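Side-chain contacts in 4-hydroxybutyrate coenzyme A transferase (Shewanella oneidensis, PDB 2OAS), which binds coenzyme A and probably transfers it between acyl-CoA thioesters and carboxylic acids such as 4-hydroxybutyrate or acetate: residues 120-125 with 154-159; 176-181 with 270-275. All coordinates share one frame; numbering follows the deposited sequence.

Interaction 1 (120-125 with 154-159)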
ATOM      1  N   PRO A 120      24.513  17.453 -24.118  1.00 29.19           N
ATOM      2  CA  PRO A 120      25.507  18.516 -24.032  1.00 30.34           C
ATOM      3  C   PRO A 120      24.930  19.811 -23.475  1.00 30.90           C
ATOM      4  O   PRO A 120      23.750  20.107 -23.635  1.00 29.11           O
ATOM      5  CB  PRO A 120      25.986  18.652 -25.473  1.00 31.10           C
ATOM      6  CG  PRO A 120      24.780  18.275 -26.259  1.00 31.20           C
ATOM      7  CD  PRO A 120      24.291  17.060 -25.520  1.00 29.44           C
ATOM      8  N   PRO A 121      25.760  20.589 -22.788  1.00 32.12           N
ATOM      9  CA  PRO A 121      25.304  21.856 -22.218  1.00 33.96           C
ATOM     10  C   PRO A 121      24.892  22.845 -23.298  1.00 34.84           C
ATOM     11  O   PRO A 121      25.457  22.845 -24.392  1.00 34.35           O
ATOM     12  CB  PRO A 121      26.532  22.334 -21.451  1.00 34.38           C
ATOM     13  CG  PRO A 121      27.667  21.796 -22.294  1.00 33.93           C
ATOM     14  CD  PRO A 121      27.195  20.379 -22.525  1.00 33.08           C
ATOM     15  N   ASP A 122      23.903  23.679 -22.992  1.00 36.68           N
ATOM     16  CA  ASP A 122      23.436  24.705 -23.942  1.00 37.38           C
ATOM     17  C   ASP A 122      24.108  26.034 -23.675  1.00 37.49           C
ATOM     18  O   ASP A 122      24.985  26.137 -22.812  1.00 36.45           O
ATOM     19  CB  ASP A 122      21.924  24.893 -23.851  1.00 36.89           C
ATOM     20  CG  ASP A 122      21.453  25.220 -22.444  1.00 38.16           C
ATOM     21  OD1 ASP A 122      22.227  25.826 -21.674  1.00 38.98           O
ATOM     22  OD2 ASP A 122      20.298  24.881 -22.112  1.00 37.56           O
ATOM     23  N   LYS A 123      23.690  27.059 -24.411  1.00 40.16           N
ATOM     24  CA  LYS A 123      24.264  28.404 -24.255  1.00 41.17           C
ATOM     25  C   LYS A 123      24.302  28.855 -22.793  1.00 41.41           C
ATOM     26  O   LYS A 123      25.149  29.657 -22.416  1.00 41.42           O
ATOM     27  CB  LYS A 123      23.473  29.404 -25.103  1.00 42.87           C
ATOM     28  CG  LYS A 123      21.976  29.264 -24.951  1.00 46.07           C
ATOM     29  CD  LYS A 123      21.199  30.117 -25.956  1.00 46.62           C
ATOM     30  CE  LYS A 123      21.356  31.598 -25.687  1.00 47.76           C
ATOM     31  NZ  LYS A 123      20.443  32.369 -26.570  1.00 49.18           N
ATOM     32  N   HIS A 124      23.390  28.319 -21.980  1.00 41.20           N
ATOM     33  CA  HIS A 124      23.303  28.651 -20.549  1.00 40.60           C
ATOM     34  C   HIS A 124      24.037  27.635 -19.677  1.00 40.60           C
ATOM     35  O   HIS A 124      23.982  27.709 -18.446  1.00 39.32           O
ATOM     36  CB  HIS A 124      21.846  28.689 -20.095  1.00 39.19           C
ATOM     37  CG  HIS A 124      20.967  29.535 -20.959  1.00 39.48           C
ATOM     38  ND1 HIS A 124      21.156  30.892 -21.108  1.00 38.19           N
ATOM     39  CD2 HIS A 124      19.926  29.208 -21.760  1.00 38.70           C
ATOM     40  CE1 HIS A 124      20.273  31.364 -21.970  1.00 38.57           C
ATOM     41  NE2 HIS A 124      19.514  30.364 -22.379  1.00 37.53           N
ATOM     42  N   GLY A 125      24.702  26.679 -20.323  1.00 40.16           N
ATOM     43  CA  GLY A 125      25.427  25.667 -19.586  1.00 40.42           C
ATOM     44  C   GLY A 125      24.511  24.657 -18.921  1.00 40.63           C
ATOM     45  O   GLY A 125      24.878  24.042 -17.927  1.00 40.66           O
HETATM   46  N   MSE A 154      21.931  11.888 -26.225  1.00 34.01           N
HETATM   47  CA  MSE A 154      20.929  12.008 -25.183  1.00 35.48           C
HETATM   48  C   MSE A 154      19.977  13.144 -25.530  1.00 34.61           C
HETATM   49  O   MSE A 154      20.395  14.293 -25.701  1.00 35.06           O
HETATM   50  CB  MSE A 154      21.582  12.280 -23.824  1.00 37.85           C
HETATM   51  CG  MSE A 154      20.617  12.227 -22.644  1.00 41.39           C
HETATM   52 SE   MSE A 154      19.700  10.519 -22.456  1.00 49.12          SE
HETATM   53  CE  MSE A 154      20.849   9.606 -21.196  1.00 48.73           C
ATOM     54  N   PRO A 155      18.681  12.831 -25.676  1.00 33.01           N
ATOM     55  CA  PRO A 155      17.719  13.882 -25.998  1.00 32.50           C
ATOM     56  C   PRO A 155      17.553  14.873 -24.835  1.00 32.59           C
ATOM     57  O   PRO A 155      17.689  14.503 -23.668  1.00 32.58           O
ATOM     58  CB  PRO A 155      16.445  13.091 -26.319  1.00 32.68           C
ATOM     59  CG  PRO A 155      16.605  11.811 -25.555  1.00 29.92           C
ATOM     60  CD  PRO A 155      18.056  11.496 -25.708  1.00 31.98           C
ATOM     61  N   ARG A 156      17.287  16.134 -25.171  1.00 32.82           N
ATOM     62  CA  ARG A 156      17.097  17.219 -24.199  1.00 31.14           C
ATOM     63  C   ARG A 156      15.644  17.234 -23.754  1.00 30.73           C
ATOM     64  O   ARG A 156      14.863  18.076 -24.198  1.00 32.82           O
ATOM     65  CB  ARG A 156      17.443  18.547 -24.868  1.00 31.76           C
ATOM     66  CG  ARG A 156      17.377  19.784 -23.987  1.00 32.46           C
ATOM     67  CD  ARG A 156      17.924  20.957 -24.775  1.00 32.48           C
ATOM     68  NE  ARG A 156      18.163  22.146 -23.976  1.00 33.60           N
ATOM     69  CZ  ARG A 156      17.323  23.174 -23.887  1.00 33.28           C
ATOM     70  NH1 ARG A 156      16.170  23.148 -24.549  1.00 27.35           N
ATOM     71  NH2 ARG A 156      17.655  24.233 -23.147  1.00 29.97           N
ATOM     72  N   THR A 157      15.286  16.311 -22.868  1.00 29.18           N
ATOM     73  CA  THR A 157      13.920  16.186 -22.380  1.00 29.12           C
ATOM     74  C   THR A 157      13.424  17.370 -21.560  1.00 29.90           C
ATOM     75  O   THR A 157      14.204  18.025 -20.870  1.00 30.26           O
ATOM     76  CB  THR A 157      13.740  14.904 -21.509  1.00 29.05           C
ATOM     77  OG1 THR A 157      14.596  14.972 -20.360  1.00 27.07           O
ATOM     78  CG2 THR A 157      14.083  13.653 -22.316  1.00 31.11           C
ATOM     79  N   HIS A 158      12.119  17.635 -21.627  1.00 30.27           N
ATOM     80  CA  HIS A 158      11.538  18.722 -20.849  1.00 30.52           C
ATOM     81  C   HIS A 158      11.053  18.203 -19.512  1.00 30.25           C
ATOM     82  O   HIS A 158      10.724  17.029 -19.381  1.00 30.16           O
ATOM     83  CB  HIS A 158      10.381  19.386 -21.584  1.00 32.21           C
ATOM     84  CG  HIS A 158      10.817  20.358 -22.626  1.00 33.94           C
ATOM     85  ND1 HIS A 158      10.257  21.610 -22.753  1.00 36.01           N
ATOM     86  CD2 HIS A 158      11.775  20.274 -23.578  1.00 34.08           C
ATOM     87  CE1 HIS A 158      10.854  22.259 -23.738  1.00 35.39           C
ATOM     88  NE2 HIS A 158      11.781  21.471 -24.255  1.00 34.51           N
ATOM     89  N   GLY A 159      11.015  19.091 -18.523  1.00 30.45           N
ATOM     90  CA  GLY A 159      10.597  18.702 -17.188  1.00 30.06           C
ATOM     91  C   GLY A 159      11.670  19.012 -16.151  1.00 30.20           C
ATOM     92  O   GLY A 159      12.316  20.058 -16.225  1.00 30.78           O
TER
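Arg156 reaches across to Asp122 in a surface salt bridge between the loops that follow two neighbouring strands, 113-118 and 145-150, of the eight-stranded parallel sheet. The acid opens a type I beta turn, Asp122 to Gly125; the arginine is the centre of an inverse gamma turn. From CB the arginine chain leaves with CG anti to the backbone N (chi1 -177°) and stays extended as far as NE, so that the full length of the chain is spent on spanning the gap between the loops, a reach that suits arginine. NE stops 3.9 Å from Asp122 OD2, too far to share in the grip, and Arg156 CZ lies equally far from that oxygen. The touching falls to the next atom: Arg156 NH2 donates to Asp122 OD2 over 2.9 Å, with an N-H...O angle of 159°. The oxygen sits at the guanidinium edge, close to its plane, and receives the hydrogen through its anti lone pair; across the contact a single N-H, not a forked pair, holds the carboxylate. The carboxylate and guanidinium planes stand 62° apart, unlike the near-coplanar groups of a two-bond, side-on pair. Arg156 NH1 faces a second acid, Asp277, in a long, weak ion pair. An aspartate fits the turn because its short side chain also serves the local backbone: OD1 accepts a hydrogen bond from Met126 N and a weak one from His124 N. Gly125, with its positive phi, ends the turn, and its N binds Asp122 O at 2.6 Å.

Interaction 2 (176-181 with 270-275)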
ATOM      1  N   ALA A 176      27.442   8.124 -27.941  1.00 36.27           N
ATOM      2  CA  ALA A 176      27.287   6.693 -27.756  1.00 36.70           C
ATOM      3  C   ALA A 176      25.848   6.336 -28.056  1.00 38.77           C
ATOM      4  O   ALA A 176      24.978   7.205 -28.107  1.00 36.09           O
ATOM      5  CB  ALA A 176      27.639   6.311 -26.337  1.00 35.28           C
ATOM      6  N   SER A 177      25.601   5.045 -28.245  1.00 41.64           N
ATOM      7  CA  SER A 177      24.260   4.564 -28.546  1.00 43.09           C
ATOM      8  C   SER A 177      23.436   4.383 -27.281  1.00 43.06           C
ATOM      9  O   SER A 177      23.955   3.979 -26.243  1.00 41.96           O
ATOM     10  CB  SER A 177      24.340   3.224 -29.273  1.00 44.07           C
ATOM     11  OG  SER A 177      24.956   2.249 -28.455  1.00 45.99           O
ATOM     12  N   LEU A 178      22.148   4.690 -27.376  1.00 44.58           N
ATOM     13  CA  LEU A 178      21.244   4.506 -26.247  1.00 46.36           C
ATOM     14  C   LEU A 178      20.562   3.174 -26.469  1.00 48.25           C
ATOM     15  O   LEU A 178      20.185   2.843 -27.597  1.00 49.01           O
ATOM     16  CB  LEU A 178      20.186   5.603 -26.197  1.00 44.34           C
ATOM     17  CG  LEU A 178      20.653   7.004 -25.821  1.00 44.18           C
ATOM     18  CD1 LEU A 178      19.478   7.961 -25.905  1.00 42.58           C
ATOM     19  CD2 LEU A 178      21.244   6.999 -24.423  1.00 42.44           C
ATOM     20  N   PRO A 179      20.396   2.384 -25.405  1.00 50.13           N
ATOM     21  CA  PRO A 179      19.743   1.083 -25.546  1.00 52.63           C
ATOM     22  C   PRO A 179      18.324   1.222 -26.100  1.00 54.48           C
ATOM     23  O   PRO A 179      17.450   1.767 -25.447  1.00 54.38           O
ATOM     24  CB  PRO A 179      19.775   0.531 -24.121  1.00 51.14           C
ATOM     25  CG  PRO A 179      19.768   1.769 -23.277  1.00 50.29           C
ATOM     26  CD  PRO A 179      20.727   2.661 -24.001  1.00 50.39           C
ATOM     27  N   ILE A 180      18.107   0.734 -27.312  1.00 58.42           N
ATOM     28  CA  ILE A 180      16.795   0.824 -27.934  1.00 63.75           C
ATOM     29  C   ILE A 180      15.792  -0.103 -27.257  1.00 67.27           C
ATOM     30  O   ILE A 180      14.588   0.156 -27.269  1.00 67.64           O
ATOM     31  CB  ILE A 180      16.853   0.468 -29.433  1.00 63.44           C
ATOM     32  CG1 ILE A 180      17.432  -0.935 -29.600  1.00 63.73           C
ATOM     33  CG2 ILE A 180      17.687   1.498 -30.183  1.00 62.94           C
ATOM     34  CD1 ILE A 180      17.415  -1.431 -31.022  1.00 64.20           C
ATOM     35  N   HIS A 181      16.285  -1.180 -26.660  1.00 71.50           N
ATOM     36  CA  HIS A 181      15.403  -2.118 -25.982  1.00 75.97           C
ATOM     37  C   HIS A 181      14.200  -2.489 -26.851  1.00 77.99           C
ATOM     38  O   HIS A 181      13.190  -1.775 -26.877  1.00 78.22           O
ATOM     39  CB  HIS A 181      14.899  -1.512 -24.669  1.00 77.75           C
ATOM     40  CG  HIS A 181      13.993  -2.419 -23.894  1.00 79.52           C
ATOM     41  ND1 HIS A 181      14.464  -3.439 -23.094  1.00 80.65           N
ATOM     42  CD2 HIS A 181      12.642  -2.479 -23.825  1.00 79.95           C
ATOM     43  CE1 HIS A 181      13.442  -4.087 -22.565  1.00 80.67           C
ATOM     44  NE2 HIS A 181      12.325  -3.526 -22.993  1.00 80.71           N
ATOM     45  N   LYS A 270      13.178   6.509 -32.788  1.00 36.12           N
ATOM     46  CA  LYS A 270      12.056   7.369 -33.170  1.00 35.74           C
ATOM     47  C   LYS A 270      11.452   7.970 -31.901  1.00 34.73           C
ATOM     48  O   LYS A 270      11.045   9.130 -31.873  1.00 34.15           O
ATOM     49  CB  LYS A 270      10.979   6.549 -33.888  1.00 38.24           C
ATOM     50  CG  LYS A 270      10.729   6.938 -35.338  1.00 42.04           C
ATOM     51  CD  LYS A 270       9.219   7.139 -35.601  1.00 43.83           C
ATOM     52  CE  LYS A 270       8.411   5.867 -35.311  1.00 44.45           C
ATOM     53  NZ  LYS A 270       6.932   6.135 -35.262  1.00 46.41           N
ATOM     54  N   LEU A 271      11.388   7.167 -30.851  1.00 32.87           N
ATOM     55  CA  LEU A 271      10.835   7.636 -29.593  1.00 32.69           C
ATOM     56  C   LEU A 271      11.737   8.704 -29.007  1.00 32.00           C
ATOM     57  O   LEU A 271      11.272   9.785 -28.641  1.00 32.41           O
ATOM     58  CB  LEU A 271      10.708   6.484 -28.589  1.00 33.26           C
ATOM     59  CG  LEU A 271       9.974   6.787 -27.279  1.00 33.47           C
ATOM     60  CD1 LEU A 271       8.522   7.119 -27.589  1.00 32.28           C
ATOM     61  CD2 LEU A 271      10.033   5.583 -26.337  1.00 32.24           C
ATOM     62  N   TYR A 272      13.031   8.414 -28.931  1.00 31.03           N
ATOM     63  CA  TYR A 272      13.972   9.367 -28.353  1.00 30.77           C
ATOM     64  C   TYR A 272      13.978  10.649 -29.170  1.00 31.99           C
ATOM     65  O   TYR A 272      14.345  11.730 -28.693  1.00 32.67           O
ATOM     66  CB  TYR A 272      15.381   8.770 -28.311  1.00 27.99           C
ATOM     67  CG  TYR A 272      15.473   7.458 -27.562  1.00 27.28           C
ATOM     68  CD1 TYR A 272      14.663   7.205 -26.456  1.00 28.25           C
ATOM     69  CD2 TYR A 272      16.388   6.478 -27.944  1.00 26.17           C
ATOM     70  CE1 TYR A 272      14.764   6.002 -25.750  1.00 27.26           C
ATOM     71  CE2 TYR A 272      16.499   5.277 -27.246  1.00 26.43           C
ATOM     72  CZ  TYR A 272      15.680   5.042 -26.148  1.00 26.37           C
ATOM     73  OH  TYR A 272      15.745   3.859 -25.449  1.00 23.92           O
ATOM     74  N   ASP A 273      13.551  10.522 -30.409  1.00 32.55           N
ATOM     75  CA  ASP A 273      13.518  11.642 -31.316  1.00 33.75           C
ATOM     76  C   ASP A 273      12.300  12.494 -31.047  1.00 33.62           C
ATOM     77  O   ASP A 273      12.310  13.715 -31.218  1.00 32.84           O
ATOM     78  CB  ASP A 273      13.445  11.113 -32.723  1.00 36.93           C
ATOM     79  CG  ASP A 273      14.186  11.955 -33.669  1.00 39.48           C
ATOM     80  OD1 ASP A 273      13.877  13.169 -33.739  1.00 44.57           O
ATOM     81  OD2 ASP A 273      15.086  11.402 -34.327  1.00 42.20           O
ATOM     82  N   TYR A 274      11.244  11.818 -30.629  1.00 33.23           N
ATOM     83  CA  TYR A 274       9.986  12.467 -30.337  1.00 33.70           C
ATOM     84  C   TYR A 274      10.073  13.198 -29.016  1.00 32.16           C
ATOM     85  O   TYR A 274       9.601  14.322 -28.896  1.00 33.17           O
ATOM     86  CB  TYR A 274       8.860  11.422 -30.291  1.00 35.04           C
ATOM     87  CG  TYR A 274       7.539  11.948 -29.776  1.00 37.41           C
ATOM     88  CD1 TYR A 274       6.839  12.936 -30.466  1.00 36.46           C
ATOM     89  CD2 TYR A 274       7.001  11.475 -28.579  1.00 38.03           C
ATOM     90  CE1 TYR A 274       5.638  13.449 -29.973  1.00 35.82           C
ATOM     91  CE2 TYR A 274       5.800  11.982 -28.077  1.00 38.01           C
ATOM     92  CZ  TYR A 274       5.129  12.973 -28.777  1.00 37.32           C
ATOM     93  OH  TYR A 274       3.972  13.513 -28.260  1.00 37.62           O
ATOM     94  N   VAL A 275      10.687  12.580 -28.020  1.00 30.24           N
ATOM     95  CA  VAL A 275      10.781  13.237 -26.724  1.00 28.47           C
ATOM     96  C   VAL A 275      11.839  14.322 -26.727  1.00 27.98           C
ATOM     97  O   VAL A 275      11.786  15.248 -25.921  1.00 27.20           O
ATOM     98  CB  VAL A 275      11.081  12.217 -25.593  1.00 25.79           C
ATOM     99  CG1 VAL A 275      10.128  11.046 -25.708  1.00 24.23           C
ATOM    100  CG2 VAL A 275      12.519  11.750 -25.648  1.00 21.00           C
TER
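Tyr272, on the short helix 269-275, meets the loop 176-181 along one edge of its ring, from CD2 through CE2 and CZ to the hydroxyl, and supplies more than half of the 150 Å² buried between the two segments. The polar part is a single hydrogen bond: Tyr272 OH donates to Pro179 O over 2.7 Å. The acceptor lies at the ring's edge, in its plane, as suits a phenol hydrogen, while the hydroxyl approaches the carbonyl at a C=O...O angle of 143° and stands 32° out of the carbonyl plane. Proline lacks an N-H to give, but its carbonyl remains available, and a tyrosine side chain is long enough to carry a hydroxyl from the helix to it. Tyr272 OH also accepts a hydrogen bond from Gly267 N, so one donated and one accepted bond fix the end of a largely buried ring. The apolar part belongs to Leu178. Its CB lies 3.8 Å from Tyr272 CE2, and its CD1 passes over one face of the ring, 4.0 Å from Tyr272 CD2. Leu178 CG stands anti to its own carbonyl carbon (chi1 -70°), which carries the branch back along the ring toward the helix rather than out past the hydroxyl. A branched aliphatic chain thus covers the carbon part of the phenol while the backbone one residue later takes its polar end. Beyond that bond, Ile180 CA closes on the hydroxyl from the next residue, 4.1 Å from Tyr272 OH. Ile131, from another loop, also packs against the Tyr272 side chain. Such a tyrosine, embedded by its ring and tied by its hydroxyl to a main-chain carbonyl, joins two family regions here: the loop leaving the N-terminal parallel sheet and a helix of the C-terminal hydrolase/transferase region.

From the N terminus, interaction 1 comes first: it closes a loop of 28 intervening residues that includes strand 126-128, helix 136-142 and strand 145-150, linking the turn after strand 113-118 to the one beyond 145-150. The chain then runs through strand 170-173 before interaction 2 opens at 176-181; its partner helix follows 88 residues later. The two are therefore in series, neither nested nor crossed, with centres about 16 Å apart. They nonetheless meet in space through Pro155, whose CB packs 3.4 Å from Tyr272 O and whose CD lies 3.8 Å from Leu178 CD1. Interaction 1 stays within the N-terminal region, whereas interaction 2 connects it with the C-terminal one.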